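PDB 4WK5: geranyltranstransferase, which probably transfers prenyl groups in isoprene biosynthesis, as a magnesium-dependent member of the FPP/GGPP synthase family. Local coordinates for residues A138-P143 with F198-L203; Y50-G55 with F88-L93; E34-H39 with D127-L132; L63-G68 with V73-L78. One frame throughout, in Å; residues are numbered along the deposited sequence. Where two conformers were deposited one is given.

Helix 75-96 is the common thread. Its start packs on helix 59-70 in interaction 4 and its later turns meet helix 43-53 in interaction 2, with about 21 Å between the two contact centres. Interactions 2 and 3 lie closer, about 10 Å between centres, and touch where Ala91 and Phe88 meet Leu129 and Phe130. At the other end, interactions 1 and 4 are about 11 Å apart between centres and are tied by a probable hydrogen bond from Arg77 NE to Val140 O. In this family the first aspartate-rich, magnesium-binding motif begins at the C-terminal end of helix 75-96, so interaction 2 probably lies nearer the active site than interaction 4.

Interaction 1: residues A138-P143 with F198-L203; sequences AKVREP and FLLKGL
Val140 and Leu200 make the tight half of this contact. Methyl CG1 of Val140 lies only 3.5 Å from CD2 of Leu200, closer than usual for two carbons, and the two side chains cross at about a right angle. CG1 stands opposite the backbone N of Val140 (chi1 -177°), and this rotation sends that branch across to the leucine, which reaches in with the single methyl CD2. Both residues are buried. The other half is looser and partly open to solvent. Glu142, partly exposed and modelled in two conformers, bends at chi2 (-137°), and in one of them its carboxylate lies beside the last turn of helix 175-201, with OE2 3.7 Å from CD2 of Leu200. OE1, 3.8 Å from the carbonyl O of Leu199, faces another acceptor; an ionised carboxylate would form no hydrogen bond there, which fits a loose approach. The helix ends just beyond, in a Schellman motif with Gly202 at the positive-phi position: Leu203 N donates to Phe198 O at 2.9 Å, and Gly202 N to Leu199 O at 3.2 Å. Residues 138-143 lie in the loop between helix 119-138 and helix 143-166, with a type I turn from Ala138 to Arg141 and Glu142 at the N-cap position of the second helix. Val81 of helix 75-96 touches both Val140 and Leu200, while Lys144 and Glu148 of helix 143-166 touch Leu199.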
loop_
_atom_site.group_PDB
_atom_site.type_symbol
_atom_site.label_atom_id
_atom_site.label_comp_id
_atom_site.label_asym_id
_atom_site.label_seq_id
_atom_site.Cartn_x
_atom_site.Cartn_y
_atom_site.Cartn_z
ATOM N N ALA A 138 7.201 9.965 -0.031
ATOM C CA ALA A 138 6.560 11.215 -0.441
ATOM C C ALA A 138 7.267 12.433 0.159
ATOM O O ALA A 138 7.295 13.496 -0.453
ATOM C CB ALA A 138 5.081 11.210 -0.044
ATOM N N LYS A 139 7.838 12.266 1.348
ATOM C CA LYS A 139 8.585 13.344 2.016
ATOM C C LYS A 139 9.799 13.841 1.247
ATOM O O LYS A 139 10.272 14.959 1.480
ATOM C CB LYS A 139 9.085 12.901 3.397
ATOM C CG LYS A 139 8.040 12.694 4.462
ATOM C CD LYS A 139 8.726 12.234 5.752
ATOM C CE LYS A 139 7.741 12.096 6.903
ATOM N NZ LYS A 139 8.378 11.618 8.171
ATOM N N VAL A 140 10.332 13.008 0.362
ATOM C CA VAL A 140 11.572 13.335 -0.329
ATOM C C VAL A 140 11.353 14.413 -1.391
ATOM O O VAL A 140 12.277 15.160 -1.730
ATOM C CB VAL A 140 12.193 12.075 -0.962
ATOM C CG1 VAL A 140 13.506 12.402 -1.621
ATOM C CG2 VAL A 140 12.388 11.006 0.098
ATOM N N ARG A 141 10.127 14.493 -1.903
ATOM C CA ARG A 141 9.720 15.564 -2.821
ATOM C C ARG A 141 10.483 15.508 -4.147
ATOM O O ARG A 141 11.110 16.481 -4.568
ATOM C CB ARG A 141 9.892 16.944 -2.152
ATOM N N GLU A 142 10.456 14.340 -4.781
ATOM C CA GLU A 142 11.021 14.155 -6.116
ATOM C C GLU A 142 10.090 13.239 -6.899
ATOM O O GLU A 142 10.063 12.035 -6.659
ATOM C CB GLU A 142 12.435 13.568 -6.057
ATOM C CG GLU A 142 13.409 14.334 -5.164
ATOM C CD GLU A 142 14.780 14.515 -5.796
ATOM O OE1 GLU A 142 14.904 14.327 -7.026
ATOM O OE2 GLU A 142 15.734 14.849 -5.059
ATOM N N PRO A 143 9.311 13.812 -7.833
ATOM C CA PRO A 143 8.240 13.111 -8.565
ATOM C C PRO A 143 8.643 11.782 -9.191
ATOM O O PRO A 143 7.883 10.791 -9.118
ATOM C CB PRO A 143 7.859 14.106 -9.664
ATOM C CG PRO A 143 8.204 15.437 -9.085
ATOM C CD PRO A 143 9.461 15.205 -8.293
ATOM N N PHE A 198 20.675 7.451 -7.035
ATOM C CA PHE A 198 21.065 8.077 -8.299
ATOM C C PHE A 198 20.004 9.095 -8.728
ATOM O O PHE A 198 20.331 10.145 -9.287
ATOM C CB PHE A 198 21.292 7.025 -9.391
ATOM C CG PHE A 198 22.667 6.411 -9.367
ATOM C CD1 PHE A 198 23.049 5.564 -8.337
ATOM C CD2 PHE A 198 23.583 6.695 -10.366
ATOM C CE1 PHE A 198 24.317 5.006 -8.308
ATOM C CE2 PHE A 198 24.844 6.141 -10.346
ATOM C CZ PHE A 198 25.215 5.296 -9.316
ATOM N N LEU A 199 18.736 8.797 -8.448
ATOM C CA LEU A 199 17.660 9.756 -8.709
ATOM C C LEU A 199 17.819 11.001 -7.841
ATOM O O LEU A 199 17.681 12.126 -8.325
ATOM C CB LEU A 199 16.282 9.120 -8.469
ATOM C CG LEU A 199 15.718 8.310 -9.644
ATOM C CD1 LEU A 199 14.547 7.436 -9.207
ATOM C CD2 LEU A 199 15.313 9.235 -10.791
ATOM N N LEU A 200 18.118 10.797 -6.562
ATOM C CA LEU A 200 18.312 11.908 -5.631
ATOM C C LEU A 200 19.464 12.817 -6.057
ATOM O O LEU A 200 19.423 14.027 -5.828
ATOM C CB LEU A 200 18.565 11.387 -4.217
ATOM C CG LEU A 200 17.421 10.594 -3.585
ATOM C CD1 LEU A 200 17.752 10.198 -2.160
ATOM C CD2 LEU A 200 16.165 11.417 -3.622
ATOM N N LYS A 201 20.487 12.226 -6.674
ATOM C CA LYS A 201 21.694 12.960 -7.066
ATOM C C LYS A 201 21.575 13.538 -8.477
ATOM O O LYS A 201 22.373 14.388 -8.876
ATOM C CB LYS A 201 22.923 12.048 -6.970
ATOM C CG LYS A 201 24.271 12.759 -7.095
ATOM C CD LYS A 201 24.502 13.719 -5.937
ATOM C CE LYS A 201 25.882 14.353 -5.999
ATOM N NZ LYS A 201 26.080 15.315 -4.877
ATOM N N GLY A 202 20.577 13.080 -9.226
ATOM C CA GLY A 202 20.379 13.540 -10.591
ATOM C C GLY A 202 21.238 12.820 -11.616
ATOM O O GLY A 202 21.421 13.304 -12.733
ATOM N N LEU A 203 21.773 11.665 -11.233
ATOM C CA LEU A 203 22.585 10.850 -12.135
ATOM C C LEU A 203 21.739 9.784 -12.831
ATOM O O LEU A 203 20.752 9.309 -12.276
ATOM C CB LEU A 203 23.731 10.188 -11.367
ATOM C CG LEU A 203 24.577 11.099 -10.481
ATOM C CD1 LEU A 203 25.581 10.292 -9.674
ATOM C CD2 LEU A 203 25.282 12.152 -11.322
#

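Interaction 2: residues Y50-G55 with F88-L93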
loop_
_atom_site.group_PDB
_atom_site.type_symbol
_atom_site.label_atom_id
_atom_site.label_comp_id
_atom_site.label_asym_id
_atom_site.label_seq_id
_atom_site.Cartn_x
_atom_site.Cartn_y
_atom_site.Cartn_z
ATOM N N TYR A 50 6.178 -3.999 16.672
ATOM C CA TYR A 50 6.677 -5.339 16.964
ATOM C C TYR A 50 7.425 -5.918 15.777
ATOM O O TYR A 50 8.548 -6.421 15.922
ATOM C CB TYR A 50 5.524 -6.263 17.358
ATOM C CG TYR A 50 5.922 -7.705 17.566
ATOM C CD1 TYR A 50 6.472 -8.130 18.767
ATOM C CD2 TYR A 50 5.710 -8.657 16.566
ATOM C CE1 TYR A 50 6.832 -9.456 18.964
ATOM C CE2 TYR A 50 6.071 -10.000 16.756
ATOM C CZ TYR A 50 6.628 -10.384 17.958
ATOM O OH TYR A 50 6.980 -11.702 18.166
ATOM N N SER A 51 6.809 -5.860 14.599
ATOM C CA SER A 51 7.431 -6.465 13.433
ATOM C C SER A 51 8.722 -5.762 13.034
ATOM O O SER A 51 9.653 -6.401 12.544
ATOM C CB SER A 51 6.444 -6.489 12.277
ATOM O OG SER A 51 5.479 -7.498 12.530
ATOM N N VAL A 52 8.800 -4.462 13.268
ATOM C CA VAL A 52 10.051 -3.740 13.060
ATOM C C VAL A 52 11.120 -4.117 14.100
ATOM O O VAL A 52 12.295 -4.342 13.757
ATOM C CB VAL A 52 9.807 -2.216 13.078
ATOM C CG1 VAL A 52 11.128 -1.448 13.179
ATOM C CG2 VAL A 52 9.046 -1.817 11.820
ATOM N N THR A 53 10.718 -4.201 15.366
ATOM C CA THR A 53 11.674 -4.418 16.456
ATOM C C THR A 53 12.203 -5.848 16.433
ATOM O O THR A 53 13.328 -6.112 16.875
ATOM C CB THR A 53 11.037 -4.125 17.820
ATOM O OG1 THR A 53 10.451 -2.817 17.798
ATOM C CG2 THR A 53 12.082 -4.202 18.920
ATOM N N ALA A 54 11.404 -6.771 15.907
ATOM C CA ALA A 54 11.835 -8.175 15.814
ATOM C C ALA A 54 13.081 -8.292 14.932
ATOM O O ALA A 54 13.823 -9.281 14.989
ATOM C CB ALA A 54 10.693 -9.059 15.284
ATOM N N GLY A 55 13.303 -7.268 14.118
ATOM C CA GLY A 55 14.630 -6.997 13.609
ATOM C C GLY A 55 14.852 -7.533 12.223
ATOM O O GLY A 55 13.918 -7.938 11.545
ATOM N N PHE A 88 8.721 -1.098 3.813
ATOM C CA PHE A 88 8.041 -1.857 2.773
ATOM C C PHE A 88 8.399 -3.335 2.864
ATOM O O PHE A 88 7.517 -4.206 2.769
ATOM C CB PHE A 88 8.376 -1.298 1.377
ATOM C CG PHE A 88 7.512 -1.872 0.294
ATOM C CD1 PHE A 88 7.811 -3.098 -0.272
ATOM C CD2 PHE A 88 6.364 -1.200 -0.116
ATOM C CE1 PHE A 88 6.981 -3.652 -1.252
ATOM C CE2 PHE A 88 5.533 -1.753 -1.098
ATOM C CZ PHE A 88 5.844 -2.968 -1.654
ATOM N N HIS A 89 9.693 -3.612 3.046
ATOM C CA HIS A 89 10.167 -4.985 3.171
ATOM C C HIS A 89 9.519 -5.664 4.387
ATOM O O HIS A 89 9.056 -6.810 4.295
ATOM C CB HIS A 89 11.695 -5.009 3.271
ATOM C CG HIS A 89 12.259 -6.364 3.588
ATOM N ND1 HIS A 89 12.101 -7.448 2.757
ATOM C CD2 HIS A 89 12.952 -6.810 4.661
ATOM C CE1 HIS A 89 12.681 -8.504 3.297
ATOM N NE2 HIS A 89 13.202 -8.144 4.456
ATOM N N THR A 90 9.467 -4.948 5.514
ATOM C CA THR A 90 8.857 -5.493 6.730
ATOM C C THR A 90 7.394 -5.855 6.499
ATOM O O THR A 90 6.946 -6.946 6.860
ATOM C CB THR A 90 8.981 -4.490 7.899
ATOM O OG1 THR A 90 10.381 -4.229 8.136
ATOM C CG2 THR A 90 8.338 -5.055 9.167
ATOM N N ALA A 91 6.661 -4.935 5.874
ATOM C CA ALA A 91 5.255 -5.140 5.551
ATOM C C ALA A 91 5.046 -6.376 4.682
ATOM O O ALA A 91 4.124 -7.166 4.908
ATOM C CB ALA A 91 4.697 -3.896 4.841
ATOM N N SER A 92 5.918 -6.552 3.690
ATOM C CA SER A 92 5.810 -7.697 2.794
ATOM C C SER A 92 5.970 -9.014 3.563
ATOM O O SER A 92 5.265 -9.985 3.282
ATOM C CB SER A 92 6.833 -7.604 1.647
ATOM O OG SER A 92 8.177 -7.749 2.081
ATOM N N LEU A 93 6.867 -9.031 4.547
ATOM C CA LEU A 93 7.073 -10.216 5.383
ATOM C C LEU A 93 5.877 -10.485 6.291
ATOM O O LEU A 93 5.496 -11.636 6.491
ATOM C CB LEU A 93 8.333 -10.058 6.237
ATOM C CG LEU A 93 9.650 -9.937 5.468
ATOM C CD1 LEU A 93 10.793 -9.769 6.465
ATOM C CD2 LEU A 93 9.841 -11.162 4.590
HETATM O O HOH W 1 11.664 -5.352 10.378
#
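Thr90 turns its methyl to Ser51 and Val52, a small meeting of helix 43-53 with helix 75-96 in the all-helical isoprenoid synthase fold. With small side chains between them the backbones come close, CA of Val52 lying 6.7 Å from CA of Thr90. The threonine's first torsion (chi1 -60°) sends CG2 to helix 43-53 and leaves OG1 over its own helix, where it bonds to the carbonyl O of Glu86, one turn back. CG2 is the apolar branch. It comes within 3.9 Å of CB of Ser51, lies equally far, 3.9 Å, from the carbonyl O of Ser51, and rests 4.2 Å from CG2 of Val52. Ser51 points its CB toward Thr90, and its hydroxyl is swung back beside its own backbone N (chi1 -74°), which leaves the carbon to do the touching. The valine does not aim its side chain at the threonine; CG2 brushes it in passing. Leu129 of helix 119-138 also touches Thr90. Past Val52 the chain leaves the helix at Gly55, with positive phi, and enters a Gly-Gly-Lys-Arg sequence that in this family typically helps bind isopentenyl diphosphate, and whose Arg58 donates from NH2 to the carbonyl O of Val52. No direct hydrogen bond joins the two segments, but a water bridges them, giving one hydrogen to OG1 of Thr90 at 2.8 Å and the other to the carbonyl O of Ser51 at 3.1 Å.

Interaction 3: residues E34-H39 with D127-L132; sequences ELVKPH and DGLFFL
Leu35 meets Leu132 through its backbone: methyl CD1 of Leu132 sits 4.0 Å from the carbonyl O of Leu35. The Leu35 side chain also heads toward helix 119-138, but its nearest approach there is 5.2 Å, and it packs on Val83 of helix 75-96 as well. One residue on, Val36 carries the side-chain part of the contact. Its CG1 is placed opposite the carbonyl carbon (chi1 -64°), a position that brings it near the methyls of two leucines one turn apart, 4.0 Å from CD2 of Leu129 and 4.1 Å from CD1 of Leu132. The valine runs at a slant to each of them. Beyond it the chain turns away through Lys37 and Pro38. Val36 also rests on Val52 of helix 43-53, while Leu129 reaches Met48 of that helix and Ala91 of helix 75-96. Leu132 additionally packs on Tyr154 of the second subunit, placing this contact close to the dimer interface. With leucine and valine methyls doing the touching, helix 23-36 is held to helix 119-138 here by van der Waals contact, without hydrogen bond or charge pair between the segments.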
loop_
_atom_site.group_PDB
_atom_site.type_symbol
_atom_site.label_atom_id
_atom_site.label_comp_id
_atom_site.label_asym_id
_atom_site.label_seq_id
_atom_site.Cartn_x
_atom_site.Cartn_y
_atom_site.Cartn_z
ATOM N N GLU A 34 11.370 5.484 15.496
ATOM C CA GLU A 34 10.646 6.745 15.654
ATOM C C GLU A 34 9.341 6.720 14.860
ATOM O O GLU A 34 8.289 7.172 15.348
ATOM C CB GLU A 34 11.500 7.937 15.210
ATOM C CG GLU A 34 12.584 8.315 16.180
ATOM C CD GLU A 34 13.479 9.424 15.654
ATOM O OE1 GLU A 34 13.404 9.738 14.445
ATOM O OE2 GLU A 34 14.250 9.988 16.460
ATOM N N LEU A 35 9.406 6.178 13.648
ATOM C CA LEU A 35 8.247 6.184 12.752
ATOM C C LEU A 35 7.157 5.209 13.179
ATOM O O LEU A 35 5.973 5.451 12.916
ATOM C CB LEU A 35 8.676 5.863 11.310
ATOM C CG LEU A 35 9.536 6.942 10.654
ATOM C CD1 LEU A 35 10.036 6.445 9.312
ATOM C CD2 LEU A 35 8.736 8.216 10.482
ATOM N N VAL A 36 7.527 4.106 13.821
ATOM C CA VAL A 36 6.508 3.122 14.207
ATOM C C VAL A 36 6.119 3.154 15.701
ATOM O O VAL A 36 5.315 2.325 16.159
ATOM C CB VAL A 36 6.941 1.676 13.824
ATOM C CG1 VAL A 36 7.068 1.545 12.304
ATOM C CG2 VAL A 36 8.251 1.251 14.528
ATOM N N LYS A 37 6.668 4.104 16.459
ATOM C CA LYS A 37 6.159 4.370 17.811
ATOM C C LYS A 37 4.664 4.717 17.768
ATOM O O LYS A 37 4.232 5.594 17.009
ATOM C CB LYS A 37 6.943 5.500 18.486
ATOM C CG LYS A 37 6.603 5.669 19.963
ATOM C CD LYS A 37 6.623 7.132 20.383
ATOM C CE LYS A 37 8.033 7.629 20.601
ATOM N NZ LYS A 37 8.140 8.535 21.801
ATOM N N PRO A 38 3.849 4.004 18.560
ATOM C CA PRO A 38 2.403 4.250 18.520
ATOM C C PRO A 38 2.042 5.682 18.892
ATOM O O PRO A 38 2.695 6.283 19.751
ATOM C CB PRO A 38 1.857 3.260 19.557
ATOM C CG PRO A 38 2.862 2.127 19.526
ATOM C CD PRO A 38 4.192 2.851 19.412
ATOM N N HIS A 39 1.022 6.220 18.239
ATOM C CA HIS A 39 0.559 7.573 18.537
ATOM C C HIS A 39 -0.904 7.611 18.950
ATOM O O HIS A 39 -1.348 8.591 19.552
ATOM C CB HIS A 39 0.781 8.480 17.330
ATOM C CG HIS A 39 0.557 9.931 17.620
ATOM N ND1 HIS A 39 -0.672 10.537 17.472
ATOM C CD2 HIS A 39 1.400 10.892 18.067
ATOM C CE1 HIS A 39 -0.574 11.812 17.806
ATOM N NE2 HIS A 39 0.673 12.052 18.172
ATOM N N ASP A 127 -0.652 -3.509 6.164
ATOM C CA ASP A 127 -1.135 -2.376 5.380
ATOM C C ASP A 127 -0.569 -1.051 5.900
ATOM O O ASP A 127 -0.150 -0.194 5.114
ATOM C CB ASP A 127 -2.670 -2.328 5.380
ATOM C CG ASP A 127 -3.297 -3.458 4.579
ATOM O OD1 ASP A 127 -2.593 -4.158 3.821
ATOM O OD2 ASP A 127 -4.539 -3.606 4.663
ATOM N N GLY A 128 -0.573 -0.877 7.221
ATOM C CA GLY A 128 -0.081 0.356 7.815
ATOM C C GLY A 128 1.385 0.586 7.496
ATOM O O GLY A 128 1.790 1.715 7.188
ATOM N N LEU A 129 2.171 -0.490 7.561
ATOM C CA LEU A 129 3.609 -0.400 7.253
ATOM C C LEU A 129 3.839 -0.018 5.784
ATOM O O LEU A 129 4.719 0.805 5.485
ATOM C CB LEU A 129 4.323 -1.717 7.578
ATOM C CG LEU A 129 4.534 -1.949 9.083
ATOM C CD1 LEU A 129 4.830 -3.408 9.360
ATOM C CD2 LEU A 129 5.649 -1.063 9.624
ATOM N N PHE A 130 3.033 -0.579 4.882
ATOM C CA PHE A 130 3.110 -0.179 3.467
ATOM C C PHE A 130 2.849 1.315 3.328
ATOM O O PHE A 130 3.570 2.038 2.631
ATOM C CB PHE A 130 2.092 -0.946 2.592
ATOM C CG PHE A 130 2.491 -2.373 2.263
ATOM C CD1 PHE A 130 3.741 -2.671 1.730
ATOM C CD2 PHE A 130 1.573 -3.415 2.435
ATOM C CE1 PHE A 130 4.094 -4.001 1.411
ATOM C CE2 PHE A 130 1.918 -4.731 2.115
ATOM C CZ PHE A 130 3.182 -5.019 1.605
ATOM N N PHE A 131 1.809 1.792 3.992
ATOM C CA PHE A 131 1.408 3.189 3.805
ATOM C C PHE A 131 2.428 4.128 4.450
ATOM O O PHE A 131 2.683 5.213 3.935
ATOM C CB PHE A 131 -0.010 3.429 4.362
ATOM C CG PHE A 131 -1.072 2.564 3.708
ATOM C CD1 PHE A 131 -0.874 2.026 2.446
ATOM C CD2 PHE A 131 -2.253 2.282 4.377
ATOM C CE1 PHE A 131 -1.836 1.218 1.852
ATOM C CE2 PHE A 131 -3.223 1.474 3.794
ATOM C CZ PHE A 131 -3.014 0.936 2.536
ATOM N N LEU A 132 3.023 3.704 5.560
ATOM C CA LEU A 132 4.106 4.482 6.178
ATOM C C LEU A 132 5.297 4.591 5.219
ATOM O O LEU A 132 5.935 5.646 5.126
ATOM C CB LEU A 132 4.548 3.837 7.488
ATOM C CG LEU A 132 3.693 4.130 8.720
ATOM C CD1 LEU A 132 4.277 3.375 9.907
ATOM C CD2 LEU A 132 3.659 5.622 9.015
#

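Interaction 4: residues L63-G68 with V73-L78; sequences LVLTVG and VEEERL
Leu78 sits against three residues of helix 59-70. Its CD2 lies 3.5 Å from CA of Gly68, and CD1 is 3.6 Å from the carbonyl O of Val64. With CG roughly opposite the backbone N (chi1 -153°), the forked end lies over the backbone of that helix. Leu65 crosses at a slant, its CD2 3.9 Å from CG of Leu78, whereas Val64 slides past in the opposite direction, CG1 4.0 Å from CD1 of Leu78. Gly68 is close enough that a CB there would clash with CD2 of Leu78. Cutting Leu78 back to an alanine is likely to open a gap above Gly68 and leave Leu65 and Val64 without their main partner across the contact. Val73 adds a direct bond: its N donates to the carbonyl O of Gly68 at 2.8 Å, nearly straight (171°), with the donor tilted 29° from the carbonyl plane. Glu74 follows at the N-cap position of helix 75-96. Farther out, at the edge, a water donates to both the carbonyl O of Leu65 (3.0 Å) and OE1 of Glu75 (2.7 Å), linking the helices again. This is a helical hairpin closed by a short connection, which the Val73 bond spans. Helix 23-36 touches it through Lys24 and Ile28 on Leu65, helix 175-201 meets Val73 through Lys201 and Leu63 through Phe190, and helix 278-289 packs on Leu63 and Val67.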
loop_
_atom_site.group_PDB
_atom_site.type_symbol
_atom_site.label_atom_id
_atom_site.label_comp_id
_atom_site.label_asym_id
_atom_site.label_seq_id
_atom_site.Cartn_x
_atom_site.Cartn_y
_atom_site.Cartn_z
ATOM N N LEU A 63 22.188 -0.706 2.027
ATOM C CA LEU A 63 22.611 -0.519 0.642
ATOM C C LEU A 63 22.253 0.879 0.129
ATOM O O LEU A 63 23.070 1.528 -0.529
ATOM C CB LEU A 63 21.991 -1.600 -0.248
ATOM C CG LEU A 63 22.342 -1.673 -1.723
ATOM C CD1 LEU A 63 23.842 -1.975 -1.887
ATOM C CD2 LEU A 63 21.483 -2.766 -2.363
ATOM N N VAL A 64 21.052 1.357 0.444
ATOM C CA VAL A 64 20.681 2.722 0.080
ATOM C C VAL A 64 21.687 3.730 0.665
ATOM O O VAL A 64 22.159 4.632 -0.038
ATOM C CB VAL A 64 19.264 3.066 0.554
ATOM C CG1 VAL A 64 18.965 4.545 0.310
ATOM C CG2 VAL A 64 18.244 2.161 -0.154
ATOM N N LEU A 65 22.037 3.561 1.938
ATOM C CA LEU A 65 22.980 4.479 2.567
ATOM C C LEU A 65 24.385 4.381 1.984
ATOM O O LEU A 65 25.058 5.400 1.835
ATOM C CB LEU A 65 23.036 4.247 4.082
ATOM C CG LEU A 65 21.755 4.587 4.844
ATOM C CD1 LEU A 65 22.010 4.537 6.348
ATOM C CD2 LEU A 65 21.238 5.953 4.437
ATOM N N THR A 66 24.843 3.175 1.661
ATOM C CA THR A 66 26.212 3.051 1.164
ATOM C C THR A 66 26.325 3.563 -0.269
ATOM O O THR A 66 27.293 4.240 -0.608
ATOM C CB THR A 66 26.743 1.602 1.245
ATOM O OG1 THR A 66 26.100 0.787 0.253
ATOM C CG2 THR A 66 26.514 1.036 2.665
ATOM N N VAL A 67 25.333 3.258 -1.106
ATOM C CA VAL A 67 25.349 3.743 -2.483
ATOM C C VAL A 67 25.251 5.268 -2.478
ATOM O O VAL A 67 25.989 5.965 -3.188
ATOM C CB VAL A 67 24.196 3.153 -3.320
ATOM C CG1 VAL A 67 24.108 3.845 -4.672
ATOM C CG2 VAL A 67 24.388 1.641 -3.501
ATOM N N GLY A 68 24.335 5.791 -1.668
ATOM C CA GLY A 68 24.179 7.229 -1.559
ATOM C C GLY A 68 25.427 7.929 -1.059
ATOM O O GLY A 68 25.786 9.003 -1.548
ATOM N N VAL A 73 25.245 11.768 -1.943
ATOM C CA VAL A 73 23.888 12.205 -1.659
ATOM C C VAL A 73 23.782 12.661 -0.208
ATOM O O VAL A 73 24.335 12.039 0.704
ATOM C CB VAL A 73 22.851 11.093 -1.934
ATOM C CG1 VAL A 73 21.495 11.461 -1.361
ATOM C CG2 VAL A 73 22.747 10.824 -3.437
ATOM N N GLU A 74 23.089 13.780 -0.030
ATOM C CA GLU A 74 22.734 14.325 1.272
ATOM C C GLU A 74 22.091 13.264 2.158
ATOM O O GLU A 74 21.156 12.586 1.734
ATOM C CB GLU A 74 21.775 15.513 1.108
ATOM C CG GLU A 74 20.728 15.392 -0.016
ATOM C CD GLU A 74 21.288 15.508 -1.438
ATOM O OE1 GLU A 74 22.522 15.646 -1.602
ATOM O OE2 GLU A 74 20.482 15.444 -2.392
ATOM N N GLU A 75 22.586 13.137 3.385
ATOM C CA GLU A 75 22.181 12.062 4.286
ATOM C C GLU A 75 20.676 12.001 4.592
ATOM O O GLU A 75 20.102 10.914 4.628
ATOM C CB GLU A 75 22.965 12.180 5.597
ATOM C CG GLU A 75 22.785 11.008 6.558
ATOM C CD GLU A 75 23.512 9.751 6.114
ATOM O OE1 GLU A 75 24.013 9.705 4.969
ATOM O OE2 GLU A 75 23.580 8.800 6.921
ATOM N N GLU A 76 20.042 13.157 4.788
ATOM C CA GLU A 76 18.672 13.200 5.304
ATOM C C GLU A 76 17.646 12.567 4.368
ATOM O O GLU A 76 16.847 11.726 4.790
ATOM C CB GLU A 76 18.269 14.646 5.614
ATOM C CG GLU A 76 16.848 14.791 6.152
ATOM C CD GLU A 76 16.534 13.835 7.299
ATOM O OE1 GLU A 76 17.403 13.623 8.173
ATOM O OE2 GLU A 76 15.408 13.294 7.326
ATOM N N ARG A 77 17.668 12.981 3.105
ATOM C CA ARG A 77 16.778 12.412 2.099
ATOM C C ARG A 77 17.108 10.940 1.871
ATOM O O ARG A 77 16.228 10.134 1.571
ATOM C CB ARG A 77 16.875 13.187 0.781
ATOM C CG ARG A 77 16.250 14.574 0.820
ATOM C CD ARG A 77 16.120 15.155 -0.581
ATOM N NE ARG A 77 14.865 15.882 -0.761
ATOM C CZ ARG A 77 14.777 17.197 -0.935
ATOM N NH1 ARG A 77 13.590 17.767 -1.091
ATOM N NH2 ARG A 77 15.873 17.941 -0.958
ATOM N N LEU A 78 18.381 10.598 2.020
ATOM C CA LEU A 78 18.828 9.219 1.860
ATOM C C LEU A 78 18.226 8.350 2.975
ATOM O O LEU A 78 17.749 7.236 2.729
ATOM C CB LEU A 78 20.357 9.154 1.880
ATOM C CG LEU A 78 21.139 8.050 1.178
ATOM C CD1 LEU A 78 20.836 8.007 -0.313
ATOM C CD2 LEU A 78 22.628 8.271 1.422
HETATM O O HOH W 2 25.059 7.410 4.009
#